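SidF, inhibitor of growth family, member 3 (PDB 4FYE) probably removes phosphate from membrane phosphoinositides, acting as a 3-phosphatase on phosphatidylinositol trisphosphate. Local coordinates at residues 6-9 / 10-13; 344-347 / 348-352; 587-590 / 591-594; 596-599 / 600-604; 627-630 / 631-635. The protein carries 1 engineered substitution. One frame throughout, in Å; residues are numbered along the deposited sequence.

The five contacts follow one another along the chain without overlap, each a local turn of helix or a helix end. Contact 1 starts helix 9-16 and contact 2 lies where helix 335-349 runs out toward strand 353-360; their centres are about 19 Å apart. Contacts 3 and 4 share helix 590-614, at its exposed start and in its buried body, centres about 14 Å apart. Contact 5, on the next helix 626-637, has its centre about 13 Å from that of contact 4 and packs against it, Leu634 CD2 lying 4.1 Å from Ser602 O. Contacts 3 to 5 thus lead from the surface into the helical core; contact 2 is centred about 31 Å from each.

Contact 1 (6-9 / 10-13); sequences TENI and ETYV
Two backbone hydrogen bonds join Asn8 to Tyr12 and Ile9 to Val13. Tyr12 N donates to Asn8 O at 2.9 Å and Val13 N to Ile9 O at 2.8 Å; both are close to straight. Within the incoming loop, Asn8 N makes a weaker, longer bond to Glu7 OE1, the Glu7 chain bending at chi2 (65°) to bring its carboxylate back beside the backbone. The two backbone bonds form the first turn of helix 9-16, with Asn8 at the N-cap position; the weak Glu7 bond lies just ahead of it. A polar atom also meets an aliphatic one: Thr11 OG1 lies 3.1 Å from Glu7 CG, the two side chains crossing at about a right angle. Carbon meets carbon where Thr11 CG2 rests 3.6 Å from Asn8 CB. Apolar packing lies on the side facing the six-stranded sheet. Ile9 CD1 reaches forward to touch Val13 CG2 at 3.7 Å, and both residues pack on the strands: Ile9 on Arg248 and Ile250 of strand 247-254, Val13 on Phe201 and Met203 of strand 199-206. Tyr12 points its CB toward the loop 6-9, but its ring leads away and its hydroxyl bonds to Asp43.

Contact 2 (344-347 / 348-352); sequences KLYV and EHNPL
Glu348 crosses Lys344 in the last turn of helix 335-349, where the chain passes into the loop leading to strand 353-360. Its backbone N donates to Lys344 O at 3.1 Å, and its side chain extends, with CG anti to the backbone N (chi1 167°), until OE2 comes 3.5 Å from Lys344 CE. The charged ends stay farther apart, Lys344 NZ and Glu348 OE2 being 4.4 Å from each other, which is attraction without a salt bridge. Leu345 lies alongside Glu348 and His349, all pointing the same way; its carbonyl O meets His349 CD2 at the edge of the imidazole, whose ring stacks with Tyr326. Val347 turns its methyls to Val404 and Thr406 of strand 402-416, while CG1 touches Leu352 CD2. Asn350 and Leu352 approach the Tyr346 ring from one side of its plane. Leu352 CD1 comes obliquely to Tyr346 CE2 at 4.0 Å, and the Asn350 amide, inclined 28° to the ring, brings ND2 to 3.4 Å from Tyr346 CD1. That amide also serves the helix end and a neighbouring loop: Asn350 ND2 is bonded to Lys321 O and donates to Tyr346 O at 3.0 Å, meeting a lone pair in the carbonyl plane.

Contact 3 (587-590 / 591-594); sequences ETDP and ETKS
Asp589 is the N-cap of helix 590-614, accepting from Thr592 N in a surface contact where the loop after helix 522-583 enters the helix. The carboxylate oxygen Asp589 OD1 accepts from Thr592 N at 2.9 Å, in a nearly straight bond (168°) that reaches the oxygen on its syn side, 32° out of the carboxylate plane. Chi1 of 69° sets CG between the backbone N and the carbonyl carbon, a crowded position that turns the carboxylate back over the helix start. Thr592 OG1 lies beside the same group, 3.5 Å from Asp589 OD1, with the two side chains crossing at about a right angle. Backbone bonds carry the turn onward. Lys593 N makes a long, weak but straight bond to Asp589 O, and Ser594 N donates to Pro590 O at 2.9 Å, helped weakly by Ser594 OG. Pro590, the first helical residue, has no N-H of its own to be capped. Lys593 CB points back toward the loop, and its bent chain brings CE to 3.8 Å from Thr588 O. A negative carboxylate at the positive end of the helix dipole should be electrostatically favourable, and the capping N-H would be expected to help Asp589 remain ionised.

Contact 4 (596-599 / 600-604); sequences LQHF and YNSCA
Ser602 OG sits over one face of the His598 imidazole, 3.6 Å from His598 CE1 and offset toward the rim. Both ring nitrogens are hydrogen-bonded to side chains of other helices, ND1 to Glu637 and NE2 to Asn455, which fixes the rotation of the ring beneath the hydroxyl. The serine OG stands anti to its own carbonyl carbon (chi1 -74°), a position that bends the hydroxyl back along the helix. From there it also joins in a double grip on His598 O: Ser602 OG donates to this oxygen at 3.0 Å and Ser602 N at 3.2 Å, the two donors arriving from opposite faces of the carbonyl plane. One residue on, Cys603 SG makes a sulfur-aromatic contact with Phe599, 4.2 Å from the ring centroid and oblique to it, its nearest ring atom being CE1 at 3.7 Å. These pairs are four apart along helix 590-614, in its buried middle, and point to different sides. Phe599 and Cys603 pack against Leu456 of helix 438-458 and against helix 467-476, while Tyr600 swings its ring onto Leu572 and Lys576 of helix 522-583. Asn601 N donates to Gln597 O at 2.7 Å and Cys603 N to Phe599 O at 3.2 Å. On the Gln597 and Asn601 side both amides turn to the loop at residues 672-675: Gln597 NE2 bonds to Asp672 O, Asn601 OD1 to Tyr675 N and Asn601 ND2 to Gly673 O.

Contact 5 (627-630 / 631-635); sequences LQTL and MASLS
Helix 626-637, buried at residues 627-635, packs Leu627 against Met631 and joins Thr629 to Ser633 in overlapping turns. Leu627 and Met631 lie side by side, pointing the same way, with CD1 of the leucine 3.9 Å from CG of the methionine. Met631 then bends at chi2 (-62°) and chi3, its thioether leading off toward Phe444 and Met448 of helix 438-458; both side chains also touch Ala609 of helix 590-614. Leu630 faces Tyr605 and Leu612 of that helix. On another side, Thr629 and Ala632 meet helix 652-668 at Leu656 and Ile660. Backbone bonds run evenly through the turn, from Met631 N to Leu627 O, Ala632 N to Gln628 O and Leu634 N to Leu630 O, each 2.9 Å. Thr629 O takes two donors: Ser633 N at 2.8 Å and Ser633 OG at 2.6 Å, from opposite faces of the carbonyl plane, the hydroxyl standing 35° out of it. Ser635 OG closes onto Ala632 O at 2.9 Å, and Thr629 OG1 onto Phe625 O. Ser633 and Ser635 are buried, and each hydroxyl donates to a carbonyl of its own helix, which satisfies that donor.

Contact 1 (6-9 / 10-13)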
# COMPACT_ATOMS: atom_id res chain seq x y z
N THR A 6 -0.78 21.32 -0.68
CA THR A 6 -2.06 20.97 -0.08
C THR A 6 -3.12 21.27 -1.15
O THR A 6 -4.11 21.99 -0.95
CB THR A 6 -2.28 21.73 1.24
OG1 THR A 6 -2.29 23.14 1.00
CG2 THR A 6 -1.13 21.41 2.19
N GLU A 7 -2.84 20.68 -2.31
CA GLU A 7 -3.61 20.85 -3.51
C GLU A 7 -4.54 19.67 -3.67
O GLU A 7 -4.33 18.59 -3.15
CB GLU A 7 -2.65 20.94 -4.71
CG GLU A 7 -3.26 21.34 -6.04
CD GLU A 7 -3.81 22.75 -6.04
OE1 GLU A 7 -5.04 22.88 -5.81
OE2 GLU A 7 -3.02 23.71 -6.26
N ASN A 8 -5.59 19.89 -4.42
CA ASN A 8 -6.57 18.88 -4.69
C ASN A 8 -5.88 17.75 -5.47
O ASN A 8 -5.10 18.02 -6.36
CB ASN A 8 -7.67 19.55 -5.49
CG ASN A 8 -8.68 18.58 -5.97
OD1 ASN A 8 -9.64 18.27 -5.27
ND2 ASN A 8 -8.46 18.05 -7.16
N ILE A 9 -6.16 16.49 -5.11
CA ILE A 9 -5.49 15.36 -5.71
C ILE A 9 -5.68 15.36 -7.24
O ILE A 9 -4.70 15.22 -7.99
CB ILE A 9 -5.96 14.05 -5.04
CG1 ILE A 9 -4.79 13.16 -4.61
CG2 ILE A 9 -7.15 13.36 -5.74
CD1 ILE A 9 -3.67 12.95 -5.58
N GLU A 10 -6.92 15.57 -7.71
CA GLU A 10 -7.17 15.55 -9.12
C GLU A 10 -6.37 16.63 -9.81
O GLU A 10 -5.79 16.36 -10.89
CB GLU A 10 -8.66 15.70 -9.47
CG GLU A 10 -8.87 15.43 -10.96
CD GLU A 10 -10.28 15.71 -11.52
OE1 GLU A 10 -10.38 16.14 -12.72
OE2 GLU A 10 -11.28 15.48 -10.78
N THR A 11 -6.31 17.84 -9.25
CA THR A 11 -5.61 18.88 -10.00
C THR A 11 -4.11 18.54 -10.01
O THR A 11 -3.45 18.55 -11.05
CB THR A 11 -5.89 20.34 -9.56
OG1 THR A 11 -4.87 20.74 -8.66
CG2 THR A 11 -7.26 20.54 -8.92
N TYR A 12 -3.57 18.17 -8.87
CA TYR A 12 -2.22 17.64 -8.88
C TYR A 12 -1.93 16.52 -9.90
O TYR A 12 -0.94 16.58 -10.64
CB TYR A 12 -1.80 17.22 -7.51
CG TYR A 12 -0.34 16.92 -7.37
CD1 TYR A 12 0.66 17.76 -7.89
CD2 TYR A 12 0.07 15.82 -6.66
CE1 TYR A 12 2.02 17.48 -7.71
CE2 TYR A 12 1.41 15.54 -6.45
CZ TYR A 12 2.38 16.36 -6.98
OH TYR A 12 3.70 16.01 -6.76
N VAL A 13 -2.77 15.50 -9.96
CA VAL A 13 -2.51 14.37 -10.88
C VAL A 13 -2.50 14.87 -12.33
O VAL A 13 -1.69 14.40 -13.19
CB VAL A 13 -3.60 13.32 -10.68
CG1 VAL A 13 -3.60 12.33 -11.82
CG2 VAL A 13 -3.50 12.66 -9.26

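Contact 2 (344-347 / 348-352)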
# COMPACT_ATOMS: atom_id res chain seq x y z
N LYS A 344 -8.66 25.50 6.39
CA LYS A 344 -8.69 25.93 7.77
C LYS A 344 -10.12 26.11 8.30
O LYS A 344 -10.43 25.64 9.36
CB LYS A 344 -7.88 27.23 7.95
CG LYS A 344 -7.93 27.69 9.40
CD LYS A 344 -7.64 29.16 9.65
CE LYS A 344 -8.24 29.52 11.00
NZ LYS A 344 -7.54 30.70 11.57
N LEU A 345 -10.98 26.78 7.56
CA LEU A 345 -12.34 26.98 8.02
C LEU A 345 -13.07 25.65 8.02
O LEU A 345 -13.81 25.37 8.93
CB LEU A 345 -13.08 28.01 7.15
CG LEU A 345 -12.69 29.47 7.44
CD1 LEU A 345 -13.15 30.48 6.38
CD2 LEU A 345 -13.14 29.97 8.81
N TYR A 346 -12.82 24.80 7.03
CA TYR A 346 -13.46 23.52 6.93
C TYR A 346 -13.16 22.71 8.18
O TYR A 346 -14.09 22.05 8.75
CB TYR A 346 -13.05 22.76 5.66
CG TYR A 346 -13.50 21.29 5.67
CD1 TYR A 346 -14.85 20.95 5.69
CD2 TYR A 346 -12.61 20.29 5.72
CE1 TYR A 346 -15.27 19.63 5.74
CE2 TYR A 346 -13.01 18.98 5.75
CZ TYR A 346 -14.35 18.66 5.78
OH TYR A 346 -14.77 17.33 5.84
N VAL A 347 -11.88 22.75 8.59
CA VAL A 347 -11.39 21.89 9.67
C VAL A 347 -11.95 22.38 11.00
O VAL A 347 -12.31 21.58 11.86
CB VAL A 347 -9.84 21.86 9.76
CG1 VAL A 347 -9.42 21.18 11.06
CG2 VAL A 347 -9.23 21.15 8.58
N GLU A 348 -12.08 23.69 11.12
CA GLU A 348 -12.49 24.35 12.35
C GLU A 348 -13.97 24.04 12.61
O GLU A 348 -14.36 23.78 13.73
CB GLU A 348 -12.13 25.83 12.23
CG GLU A 348 -12.72 26.81 13.24
CD GLU A 348 -12.41 28.30 12.88
OE1 GLU A 348 -13.26 29.19 13.16
OE2 GLU A 348 -11.32 28.58 12.29
N HIS A 349 -14.77 23.95 11.56
CA HIS A 349 -16.19 23.69 11.72
C HIS A 349 -16.71 22.30 11.41
O HIS A 349 -17.91 22.09 11.49
CB HIS A 349 -16.97 24.72 10.88
CG HIS A 349 -16.62 26.14 11.23
ND1 HIS A 349 -17.27 26.83 12.19
CD2 HIS A 349 -15.63 26.95 10.79
CE1 HIS A 349 -16.74 28.03 12.33
NE2 HIS A 349 -15.74 28.12 11.47
N ASN A 350 -15.86 21.34 11.04
CA ASN A 350 -16.37 20.00 10.80
C ASN A 350 -15.55 18.92 11.50
O ASN A 350 -14.31 18.92 11.41
CB ASN A 350 -16.43 19.73 9.27
CG ASN A 350 -17.45 20.64 8.53
OD1 ASN A 350 -18.57 20.25 8.30
ND2 ASN A 350 -17.05 21.80 8.14
N PRO A 351 -16.23 18.04 12.23
CA PRO A 351 -15.59 16.87 12.88
C PRO A 351 -15.06 15.96 11.81
O PRO A 351 -15.71 15.76 10.81
CB PRO A 351 -16.74 16.16 13.62
CG PRO A 351 -17.87 17.19 13.71
CD PRO A 351 -17.51 18.41 12.87
N LEU A 352 -13.87 15.45 11.98
CA LEU A 352 -13.23 14.72 10.92
C LEU A 352 -13.22 13.31 11.32
O LEU A 352 -12.99 13.02 12.51
CB LEU A 352 -11.80 15.15 10.77
CG LEU A 352 -11.52 16.08 9.59
CD1 LEU A 352 -12.73 16.85 9.12
CD2 LEU A 352 -10.41 17.03 10.02

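Contact 3 (587-590 / 591-594)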
# COMPACT_ATOMS: atom_id res chain seq x y z
N GLU A 587 -28.43 8.42 -22.60
CA GLU A 587 -29.15 9.54 -21.99
C GLU A 587 -29.36 9.54 -20.46
O GLU A 587 -29.98 10.45 -19.93
CB GLU A 587 -30.49 9.76 -22.74
CG GLU A 587 -30.34 10.62 -23.99
CD GLU A 587 -31.56 10.57 -24.89
OE1 GLU A 587 -32.29 11.58 -24.96
OE2 GLU A 587 -31.78 9.51 -25.52
N THR A 588 -28.83 8.57 -19.73
CA THR A 588 -28.99 8.66 -18.27
C THR A 588 -27.80 9.37 -17.56
O THR A 588 -26.64 9.02 -17.83
CB THR A 588 -29.41 7.31 -17.62
OG1 THR A 588 -28.97 6.19 -18.41
CG2 THR A 588 -30.95 7.27 -17.50
N ASP A 589 -28.09 10.36 -16.70
CA ASP A 589 -27.08 11.29 -16.07
C ASP A 589 -25.95 10.58 -15.28
O ASP A 589 -26.17 9.48 -14.79
CB ASP A 589 -27.76 12.38 -15.21
CG ASP A 589 -28.42 11.84 -13.92
OD1 ASP A 589 -27.70 11.34 -13.02
OD2 ASP A 589 -29.66 11.94 -13.79
N PRO A 590 -24.76 11.23 -15.14
CA PRO A 590 -23.66 10.46 -14.53
C PRO A 590 -24.00 9.91 -13.14
O PRO A 590 -23.51 8.82 -12.76
CB PRO A 590 -22.50 11.48 -14.46
CG PRO A 590 -22.84 12.53 -15.47
CD PRO A 590 -24.35 12.62 -15.43
N GLU A 591 -24.87 10.65 -12.43
CA GLU A 591 -25.20 10.38 -11.03
C GLU A 591 -25.97 9.10 -10.86
O GLU A 591 -25.60 8.27 -10.05
CB GLU A 591 -25.95 11.54 -10.39
CG GLU A 591 -25.15 12.30 -9.33
CD GLU A 591 -23.73 12.66 -9.79
OE1 GLU A 591 -22.75 12.09 -9.26
OE2 GLU A 591 -23.62 13.53 -10.69
N THR A 592 -27.05 8.95 -11.60
CA THR A 592 -27.78 7.69 -11.64
C THR A 592 -26.86 6.50 -12.00
O THR A 592 -26.84 5.47 -11.33
CB THR A 592 -28.99 7.82 -12.59
OG1 THR A 592 -29.90 8.79 -12.06
CG2 THR A 592 -29.72 6.49 -12.79
N LYS A 593 -26.07 6.66 -13.05
CA LYS A 593 -25.14 5.63 -13.50
C LYS A 593 -24.18 5.21 -12.40
O LYS A 593 -23.88 4.03 -12.29
CB LYS A 593 -24.34 6.15 -14.69
CG LYS A 593 -24.05 5.11 -15.76
CD LYS A 593 -23.00 5.62 -16.74
CE LYS A 593 -23.52 6.84 -17.49
NZ LYS A 593 -22.45 7.86 -17.70
N SER A 594 -23.73 6.17 -11.59
CA SER A 594 -22.86 5.86 -10.45
C SER A 594 -23.57 5.12 -9.40
O SER A 594 -23.01 4.22 -8.81
CB SER A 594 -22.36 7.12 -9.82
OG SER A 594 -21.30 7.53 -10.60

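Contact 4 (596-599 / 600-604)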
# COMPACT_ATOMS: atom_id res chain seq x y z
N LEU A 596 -25.82 3.14 -9.77
CA LEU A 596 -26.14 1.77 -10.17
C LEU A 596 -24.92 0.84 -10.13
O LEU A 596 -25.06 -0.37 -9.92
CB LEU A 596 -26.79 1.76 -11.55
CG LEU A 596 -28.30 2.07 -11.57
CD1 LEU A 596 -28.65 3.22 -10.65
CD2 LEU A 596 -28.82 2.34 -12.97
N GLN A 597 -23.75 1.44 -10.33
CA GLN A 597 -22.48 0.72 -10.34
C GLN A 597 -22.02 0.54 -8.92
O GLN A 597 -21.61 -0.56 -8.54
CB GLN A 597 -21.44 1.51 -11.13
CG GLN A 597 -21.85 1.76 -12.59
CD GLN A 597 -20.95 2.77 -13.27
OE1 GLN A 597 -20.49 3.74 -12.65
NE2 GLN A 597 -20.66 2.54 -14.56
N HIS A 598 -22.10 1.61 -8.13
CA HIS A 598 -21.81 1.51 -6.71
C HIS A 598 -22.62 0.42 -6.10
O HIS A 598 -22.06 -0.45 -5.45
CB HIS A 598 -22.08 2.80 -5.97
CG HIS A 598 -21.92 2.67 -4.45
ND1 HIS A 598 -20.71 2.44 -3.86
CD2 HIS A 598 -22.87 2.73 -3.42
CE1 HIS A 598 -20.89 2.37 -2.52
NE2 HIS A 598 -22.21 2.54 -2.25
N PHE A 599 -23.93 0.44 -6.28
CA PHE A 599 -24.77 -0.59 -5.63
C PHE A 599 -24.37 -2.02 -6.04
O PHE A 599 -24.15 -2.92 -5.21
CB PHE A 599 -26.27 -0.38 -5.91
CG PHE A 599 -27.17 -1.36 -5.19
CD1 PHE A 599 -27.41 -2.63 -5.72
CD2 PHE A 599 -27.78 -1.02 -3.99
CE1 PHE A 599 -28.25 -3.53 -5.08
CE2 PHE A 599 -28.62 -1.92 -3.33
CZ PHE A 599 -28.85 -3.18 -3.88
N TYR A 600 -24.31 -2.23 -7.34
CA TYR A 600 -24.00 -3.53 -7.86
C TYR A 600 -22.58 -4.01 -7.52
O TYR A 600 -22.35 -5.21 -7.30
CB TYR A 600 -24.12 -3.48 -9.36
CG TYR A 600 -23.78 -4.78 -9.95
CD1 TYR A 600 -22.45 -5.11 -10.25
CD2 TYR A 600 -24.77 -5.74 -10.13
CE1 TYR A 600 -22.13 -6.36 -10.77
CE2 TYR A 600 -24.48 -6.99 -10.64
CZ TYR A 600 -23.16 -7.29 -10.96
OH TYR A 600 -22.90 -8.54 -11.47
N ASN A 601 -21.61 -3.11 -7.54
CA ASN A 601 -20.24 -3.55 -7.35
C ASN A 601 -19.99 -3.96 -5.90
O ASN A 601 -19.36 -4.98 -5.67
CB ASN A 601 -19.23 -2.53 -7.91
CG ASN A 601 -19.07 -2.67 -9.42
OD1 ASN A 601 -19.25 -3.77 -10.01
ND2 ASN A 601 -18.74 -1.57 -10.07
N SER A 602 -20.51 -3.16 -4.96
CA SER A 602 -20.62 -3.49 -3.56
C SER A 602 -21.15 -4.88 -3.39
O SER A 602 -20.52 -5.70 -2.75
CB SER A 602 -21.61 -2.55 -2.90
OG SER A 602 -21.08 -1.25 -2.74
N CYS A 603 -22.32 -5.16 -3.95
CA CYS A 603 -22.86 -6.50 -3.83
C CYS A 603 -21.95 -7.55 -4.45
O CYS A 603 -21.73 -8.62 -3.86
CB CYS A 603 -24.24 -6.59 -4.49
SG CYS A 603 -25.38 -5.48 -3.67
N ALA A 604 -21.38 -7.25 -5.62
CA ALA A 604 -20.60 -8.26 -6.31
C ALA A 604 -19.36 -8.54 -5.54
O ALA A 604 -19.04 -9.70 -5.35
CB ALA A 604 -20.29 -7.89 -7.75

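Contact 5 (627-630 / 631-635)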
# COMPACT_ATOMS: atom_id res chain seq x y z
N LEU A 627 -9.14 -12.97 -2.23
CA LEU A 627 -10.04 -12.64 -1.14
C LEU A 627 -9.59 -11.30 -0.63
O LEU A 627 -10.41 -10.39 -0.46
CB LEU A 627 -10.09 -13.72 -0.04
CG LEU A 627 -10.82 -13.36 1.28
CD1 LEU A 627 -12.27 -12.94 1.05
CD2 LEU A 627 -10.73 -14.55 2.25
N GLN A 628 -8.27 -11.14 -0.50
CA GLN A 628 -7.64 -9.89 -0.11
C GLN A 628 -8.01 -8.81 -1.10
O GLN A 628 -8.41 -7.69 -0.72
CB GLN A 628 -6.13 -10.13 -0.01
CG GLN A 628 -5.71 -11.28 0.94
CD GLN A 628 -5.57 -12.65 0.26
OE1 GLN A 628 -6.33 -12.99 -0.59
NE2 GLN A 628 -4.63 -13.46 0.71
N THR A 629 -7.97 -9.15 -2.40
CA THR A 629 -8.32 -8.15 -3.44
C THR A 629 -9.77 -7.76 -3.36
O THR A 629 -10.08 -6.57 -3.49
CB THR A 629 -8.08 -8.68 -4.86
OG1 THR A 629 -6.71 -9.01 -4.98
CG2 THR A 629 -8.40 -7.60 -5.91
N LEU A 630 -10.65 -8.73 -3.07
CA LEU A 630 -12.07 -8.48 -3.05
C LEU A 630 -12.36 -7.56 -1.94
O LEU A 630 -12.97 -6.50 -2.14
CB LEU A 630 -12.86 -9.78 -2.94
CG LEU A 630 -12.73 -10.48 -4.30
CD1 LEU A 630 -13.09 -11.98 -4.33
CD2 LEU A 630 -13.53 -9.68 -5.32
N MET A 631 -11.86 -7.91 -0.78
CA MET A 631 -12.12 -7.08 0.40
C MET A 631 -11.49 -5.69 0.24
O MET A 631 -12.10 -4.68 0.63
CB MET A 631 -11.66 -7.79 1.67
CG MET A 631 -12.35 -9.11 1.89
SD MET A 631 -14.10 -8.72 2.09
CE MET A 631 -14.30 -8.82 3.84
N ALA A 632 -10.33 -5.59 -0.42
CA ALA A 632 -9.73 -4.24 -0.52
C ALA A 632 -10.58 -3.46 -1.47
O ALA A 632 -10.89 -2.30 -1.25
CB ALA A 632 -8.31 -4.29 -0.99
N SER A 633 -11.00 -4.10 -2.55
CA SER A 633 -11.86 -3.41 -3.51
C SER A 633 -13.18 -2.94 -2.86
O SER A 633 -13.69 -1.83 -3.16
CB SER A 633 -12.13 -4.35 -4.67
OG SER A 633 -10.85 -4.71 -5.21
N LEU A 634 -13.68 -3.73 -1.91
CA LEU A 634 -14.94 -3.43 -1.26
C LEU A 634 -14.81 -2.22 -0.37
O LEU A 634 -15.76 -1.39 -0.23
CB LEU A 634 -15.32 -4.57 -0.37
CG LEU A 634 -16.77 -5.01 -0.19
CD1 LEU A 634 -16.81 -5.71 1.16
CD2 LEU A 634 -17.78 -3.89 -0.30
N SER A 635 -13.65 -2.13 0.27
CA SER A 635 -13.43 -1.00 1.12
C SER A 635 -13.22 0.24 0.27
O SER A 635 -13.69 1.31 0.62
CB SER A 635 -12.27 -1.25 2.03
OG SER A 635 -11.09 -0.96 1.31